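Local coordinates for aldehyde dehydrogenase 12 (Zea mays, PDB 6D97), which catalyses the NAD+-dependent oxidation of L-glutamate gamma-semialdehyde to glutamate, the last step of proline breakdown in plants, at residues P304-V309 with K338-S343; V467-L472 with A488-R493. All coordinates share one frame; numbering follows the deposited sequence.

Contact 1: P304-V309 with K338-S343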
loop_
_atom_site.group_PDB
_atom_site.type_symbol
_atom_site.label_atom_id
_atom_site.label_comp_id
_atom_site.label_asym_id
_atom_site.label_seq_id
_atom_site.Cartn_x
_atom_site.Cartn_y
_atom_site.Cartn_z
ATOM N N PRO A 304 -17.570 -30.278 -10.556
ATOM C CA PRO A 304 -18.660 -31.024 -11.201
ATOM C C PRO A 304 -18.985 -30.561 -12.612
ATOM O O PRO A 304 -19.584 -31.333 -13.371
ATOM C CB PRO A 304 -19.847 -30.784 -10.261
ATOM C CG PRO A 304 -19.568 -29.445 -9.667
ATOM C CD PRO A 304 -18.067 -29.337 -9.538
ATOM N N ASP A 305 -18.613 -29.340 -12.993
ATOM C CA ASP A 305 -19.027 -28.773 -14.278
ATOM C C ASP A 305 -18.028 -29.174 -15.358
ATOM O O ASP A 305 -17.008 -28.517 -15.572
ATOM C CB ASP A 305 -19.170 -27.259 -14.170
ATOM C CG ASP A 305 -17.982 -26.611 -13.489
ATOM O OD1 ASP A 305 -17.400 -27.239 -12.579
ATOM O OD2 ASP A 305 -17.622 -25.479 -13.874
ATOM N N VAL A 306 -18.344 -30.257 -16.069
ATOM C CA VAL A 306 -17.456 -30.776 -17.103
ATOM C C VAL A 306 -17.527 -29.889 -18.338
ATOM O O VAL A 306 -18.615 -29.607 -18.858
ATOM C CB VAL A 306 -17.824 -32.226 -17.448
ATOM C CG1 VAL A 306 -16.885 -32.772 -18.519
ATOM C CG2 VAL A 306 -17.792 -33.090 -16.202
ATOM N N GLN A 307 -16.362 -29.462 -18.827
ATOM C CA GLN A 307 -16.263 -28.650 -20.035
ATOM C C GLN A 307 -14.795 -28.521 -20.420
ATOM O O GLN A 307 -13.899 -28.781 -19.610
ATOM C CB GLN A 307 -16.880 -27.262 -19.841
ATOM C CG GLN A 307 -16.195 -26.432 -18.778
ATOM C CD GLN A 307 -16.969 -25.182 -18.426
ATOM O OE1 GLN A 307 -17.690 -25.149 -17.429
ATOM N NE2 GLN A 307 -16.824 -24.144 -19.241
ATOM N N GLU A 308 -14.568 -28.094 -21.665
ATOM C CA GLU A 308 -13.229 -27.898 -22.226
ATOM C C GLU A 308 -12.334 -29.103 -21.942
ATOM O O GLU A 308 -11.201 -28.970 -21.475
ATOM C CB GLU A 308 -12.590 -26.610 -21.700
ATOM C CG GLU A 308 -13.426 -25.357 -21.902
ATOM C CD GLU A 308 -13.515 -24.935 -23.359
ATOM O OE1 GLU A 308 -14.309 -24.018 -23.659
ATOM O OE2 GLU A 308 -12.795 -25.513 -24.203
ATOM N N VAL A 309 -12.866 -30.295 -22.224
ATOM C CA VAL A 309 -12.183 -31.532 -21.850
ATOM C C VAL A 309 -10.804 -31.609 -22.493
ATOM O O VAL A 309 -9.830 -32.033 -21.859
ATOM C CB VAL A 309 -13.047 -32.751 -22.222
ATOM C CG1 VAL A 309 -12.355 -34.036 -21.799
ATOM C CG2 VAL A 309 -14.427 -32.641 -21.588
ATOM N N LYS A 338 -16.918 -37.388 -10.246
ATOM C CA LYS A 338 -17.495 -38.510 -10.985
ATOM C C LYS A 338 -18.048 -38.082 -12.340
ATOM O O LYS A 338 -18.047 -38.875 -13.289
ATOM C CB LYS A 338 -18.593 -39.172 -10.149
ATOM C CG LYS A 338 -19.010 -40.553 -10.629
ATOM C CD LYS A 338 -20.079 -41.149 -9.722
ATOM C CE LYS A 338 -20.479 -42.546 -10.172
ATOM N NZ LYS A 338 -21.054 -42.554 -11.547
ATOM N N ASN A 339 -18.502 -36.829 -12.454
ATOM C CA ASN A 339 -19.033 -36.340 -13.722
ATOM C C ASN A 339 -17.994 -36.400 -14.834
ATOM O O ASN A 339 -18.352 -36.504 -16.012
ATOM C CB ASN A 339 -19.548 -34.910 -13.565
ATOM C CG ASN A 339 -20.692 -34.808 -12.581
ATOM O OD1 ASN A 339 -21.241 -35.819 -12.143
ATOM N ND2 ASN A 339 -21.064 -33.584 -12.230
ATOM N N TRP A 340 -16.708 -36.340 -14.485
ATOM C CA TRP A 340 -15.646 -36.363 -15.481
ATOM C C TRP A 340 -15.288 -37.767 -15.948
ATOM O O TRP A 340 -14.511 -37.900 -16.900
ATOM C CB TRP A 340 -14.387 -35.687 -14.929
ATOM C CG TRP A 340 -14.432 -34.189 -14.934
ATOM C CD1 TRP A 340 -14.970 -33.383 -13.975
ATOM C CD2 TRP A 340 -13.903 -33.317 -15.943
ATOM N NE1 TRP A 340 -14.814 -32.063 -14.323
ATOM C CE2 TRP A 340 -14.162 -31.995 -15.527
ATOM C CE3 TRP A 340 -13.237 -33.525 -17.156
ATOM C CZ2 TRP A 340 -13.783 -30.885 -16.285
ATOM C CZ3 TRP A 340 -12.859 -32.419 -17.908
ATOM C CH2 TRP A 340 -13.134 -31.118 -17.468
ATOM N N SER A 341 -15.828 -38.812 -15.312
ATOM C CA SER A 341 -15.426 -40.175 -15.648
ATOM C C SER A 341 -15.855 -40.567 -17.056
ATOM O O SER A 341 -15.203 -41.402 -17.690
ATOM C CB SER A 341 -15.997 -41.163 -14.631
ATOM O OG SER A 341 -17.413 -41.151 -14.645
ATOM N N SER A 342 -16.942 -39.985 -17.557
ATOM C CA SER A 342 -17.449 -40.287 -18.887
ATOM C C SER A 342 -17.042 -39.243 -19.919
ATOM O O SER A 342 -17.517 -39.289 -21.059
ATOM C CB SER A 342 -18.971 -40.416 -18.844
ATOM O OG SER A 342 -19.558 -39.263 -18.265
ATOM N N SER A 343 -16.166 -38.310 -19.547
ATOM C CA SER A 343 -15.817 -37.195 -20.416
ATOM C C SER A 343 -14.807 -37.567 -21.493
ATOM O O SER A 343 -14.663 -36.822 -22.468
ATOM C CB SER A 343 -15.259 -36.042 -19.578
ATOM O OG SER A 343 -14.061 -36.423 -18.920
HETATM O O HOH W 1 -15.241 -28.729 -13.694
#
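W340 lays one face of its indole over V306, and this pair carries the largest share of the junction between the loop 304-309 and the turn 338-343. With CG beside its own backbone N and chi2 at 85°, the tryptophan reaches across the first loop, while the valine runs past it in the opposite direction. V306 CG2 stands 3.6 Å from the centroid of the five-membered ring of W340, almost on the ring normal: a CH-pi contact over the face. The branching of the valine does the rest. CG1, anti to the backbone N, follows the six-membered ring and meets S343 CB at 3.8 Å, whereas CG2 also rests against N339 CB at 3.7 Å. Farther along the indole, W340 CH2 lies 3.3 Å from Q307 O, and V309 CG2 approaches CZ3.

N339 supplies the polar fastening. Its ND2 donates to P304 O over 2.9 Å, nearly straight at 176°, meeting a carbonyl lone pair and lying in the plane of both groups. At the indole edge, NE1 makes weak hydrogen bonds to G303 O and to a water that it meets at 3.4 Å; that water donates to D305 O. S343 OG donates to W340 O, which S343 N also grips, so this carbonyl is held twice within the turn. An alanine here in place of W340 would remove the ring face against V306 CG2 and the NE1 donor, and would probably leave the two loops less firmly packed.

The two strands leading into these segments, 298-302 and 331-337, are parallel neighbours joined by a beta-alpha-beta crossover through helix 309-321. The loops at their ends are thus held by one directional amide bond and an apolar aromatic patch, a pairing in which the amide would set the alignment and the indole supplies the contact area.

Contact 2: V467-L472 with A488-R493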
loop_
_atom_site.group_PDB
_atom_site.type_symbol
_atom_site.label_atom_id
_atom_site.label_comp_id
_atom_site.label_asym_id
_atom_site.label_seq_id
_atom_site.Cartn_x
_atom_site.Cartn_y
_atom_site.Cartn_z
ATOM N N VAL A 467 -10.185 -27.061 -10.924
ATOM C CA VAL A 467 -10.666 -26.942 -12.300
ATOM C C VAL A 467 -12.191 -26.922 -12.236
ATOM O O VAL A 467 -12.856 -27.958 -12.225
ATOM C CB VAL A 467 -10.133 -28.060 -13.190
ATOM C CG1 VAL A 467 -10.638 -27.882 -14.612
ATOM C CG2 VAL A 467 -8.609 -28.080 -13.150
ATOM N N SER A 468 -12.743 -25.712 -12.199
ATOM C CA SER A 468 -14.174 -25.447 -12.149
ATOM C C SER A 468 -14.375 -23.953 -12.336
ATOM O O SER A 468 -13.517 -23.152 -11.955
ATOM C CB SER A 468 -14.792 -25.902 -10.819
ATOM O OG SER A 468 -16.087 -25.356 -10.640
ATOM N N ASN A 469 -15.506 -23.587 -12.937
ATOM C CA ASN A 469 -15.914 -22.191 -13.039
ATOM C C ASN A 469 -17.102 -21.860 -12.149
ATOM O O ASN A 469 -17.559 -20.714 -12.151
ATOM C CB ASN A 469 -16.237 -21.831 -14.492
ATOM C CG ASN A 469 -15.024 -21.328 -15.239
ATOM O OD1 ASN A 469 -13.915 -21.344 -14.712
ATOM N ND2 ASN A 469 -15.225 -20.878 -16.468
ATOM N N ASP A 470 -17.604 -22.831 -11.397
ATOM C CA ASP A 470 -18.671 -22.655 -10.418
ATOM C C ASP A 470 -18.165 -21.833 -9.239
ATOM O O ASP A 470 -17.326 -22.328 -8.475
ATOM C CB ASP A 470 -19.157 -24.032 -9.954
ATOM C CG ASP A 470 -20.351 -23.966 -9.009
ATOM O OD1 ASP A 470 -20.673 -22.884 -8.472
ATOM O OD2 ASP A 470 -20.978 -25.026 -8.803
ATOM N N PRO A 471 -18.649 -20.605 -9.034
ATOM C CA PRO A 471 -18.105 -19.779 -7.941
ATOM C C PRO A 471 -18.399 -20.319 -6.549
ATOM O O PRO A 471 -17.602 -20.095 -5.628
ATOM C CB PRO A 471 -18.771 -18.415 -8.171
ATOM C CG PRO A 471 -19.999 -18.716 -8.957
ATOM C CD PRO A 471 -19.647 -19.878 -9.836
ATOM N N LEU A 472 -19.522 -21.017 -6.361
ATOM C CA LEU A 472 -19.817 -21.592 -5.052
ATOM C C LEU A 472 -18.888 -22.760 -4.742
ATOM O O LEU A 472 -18.477 -22.944 -3.591
ATOM C CB LEU A 472 -21.279 -22.032 -4.984
ATOM C CG LEU A 472 -22.340 -21.003 -5.387
ATOM C CD1 LEU A 472 -23.728 -21.597 -5.214
ATOM C CD2 LEU A 472 -22.214 -19.702 -4.602
ATOM N N ALA A 488 -7.437 -21.337 -9.828
ATOM C CA ALA A 488 -8.862 -21.646 -9.778
ATOM C C ALA A 488 -9.530 -21.179 -11.061
ATOM O O ALA A 488 -9.360 -20.028 -11.469
ATOM C CB ALA A 488 -9.531 -20.988 -8.565
ATOM N N GLY A 489 -10.305 -22.066 -11.675
ATOM C CA GLY A 489 -10.932 -21.777 -12.947
ATOM C C GLY A 489 -10.831 -22.985 -13.849
ATOM O O GLY A 489 -10.099 -23.926 -13.531
ATOM N N ILE A 490 -11.557 -22.990 -14.969
ATOM C CA ILE A 490 -11.497 -24.144 -15.858
ATOM C C ILE A 490 -10.120 -24.279 -16.496
ATOM O O ILE A 490 -9.746 -25.376 -16.927
ATOM C CB ILE A 490 -12.604 -24.065 -16.928
ATOM C CG1 ILE A 490 -12.976 -25.469 -17.412
ATOM C CG2 ILE A 490 -12.172 -23.196 -18.099
ATOM C CD1 ILE A 490 -13.534 -26.371 -16.314
ATOM N N ARG A 491 -9.343 -23.195 -16.551
ATOM C CA ARG A 491 -7.987 -23.222 -17.081
ATOM C C ARG A 491 -6.939 -23.342 -15.982
ATOM O O ARG A 491 -5.762 -23.049 -16.222
ATOM C CB ARG A 491 -7.728 -21.974 -17.930
ATOM C CG ARG A 491 -8.645 -21.859 -19.142
ATOM C CD ARG A 491 -8.380 -20.592 -19.940
ATOM N NE ARG A 491 -7.064 -20.592 -20.573
ATOM C CZ ARG A 491 -6.630 -19.638 -21.388
ATOM N NH1 ARG A 491 -7.407 -18.601 -21.673
ATOM N NH2 ARG A 491 -5.418 -19.720 -21.920
ATOM N N ALA A 492 -7.342 -23.772 -14.786
ATOM C CA ALA A 492 -6.410 -23.859 -13.669
ATOM C C ALA A 492 -5.350 -24.924 -13.924
ATOM O O ALA A 492 -5.621 -25.974 -14.513
ATOM C CB ALA A 492 -7.160 -24.164 -12.369
ATOM N N ARG A 493 -4.135 -24.635 -13.468
ATOM C CA ARG A 493 -2.980 -25.507 -13.605
ATOM C C ARG A 493 -2.272 -25.589 -12.259
ATOM O O ARG A 493 -2.594 -24.858 -11.322
ATOM C CB ARG A 493 -2.026 -24.978 -14.684
ATOM C CG ARG A 493 -1.477 -23.582 -14.383
ATOM C CD ARG A 493 -0.882 -22.920 -15.614
ATOM N NE ARG A 493 0.071 -21.876 -15.249
ATOM C CZ ARG A 493 -0.249 -20.604 -15.037
ATOM N NH1 ARG A 493 -1.507 -20.204 -15.164
ATOM N NH2 ARG A 493 0.694 -19.732 -14.701
#
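Where strands 463-467 and 485-488 run out, the segments that follow are joined by CA-H...O contacts. V467 CA meets G489 O at 3.3 Å, with 163° at the hydrogen. In return, G489 CA meets S468 O at 3.1 Å. The backbone hydrogen bond between these two segments, S468 N to G489 O, is weak at 3.5 Å. G489 has phi 138°, a conformation in which a side chain would collide with the preceding carbonyl oxygen. Its own carbonyl also receives A492 N, closing a type I turn from G489 to A492.

N469 clasps that turn. Its OD1 accepts I490 N over 2.9 Å, but from above the carbonyl plane (43° out), so the donor misses the lone-pair directions. The other end of the amide, ND2, donates to V534 O of a second subunit. Alongside, the two branches of V467 diverge: CG1 packs on I490 CD1 at 3.7 Å, and CG2 faces A492 CB. S468 OG accepts D470 N in an ST turn, leading into helix 471-479, whose N-cap is D470.

A488 pairs in a parallel ladder with a strand of the second subunit, so the sheet continues across the interface. One asparagine amide, using its oxygen within the chain and its nitrogen between chains, links this turn to the neighbouring subunit, and the turn's shape and the subunit contact are probably interdependent.

Overall arrangement
From the N terminus, the chain leaves strand 298-302 into the first segment of contact 1, and the excursion through helix 309-321 and strand 331-337 closes at 338-343. Only later does strand 463-467 open contact 2, which closes at 488-493 after helix 471-479 and strand 485-488. The two closures therefore follow in series, neither nesting nor crossing, yet in space they meet with centres about 13 Å apart. The carboxylate of D305 bridges them, probably hydrogen-bonded to S468 OG and N469 N, and Q307 packs on I490. Together they tie the C-terminal ends of four neighbouring parallel strands, 331-337, 298-302, 463-467 and 485-488, the last of which meets the second subunit.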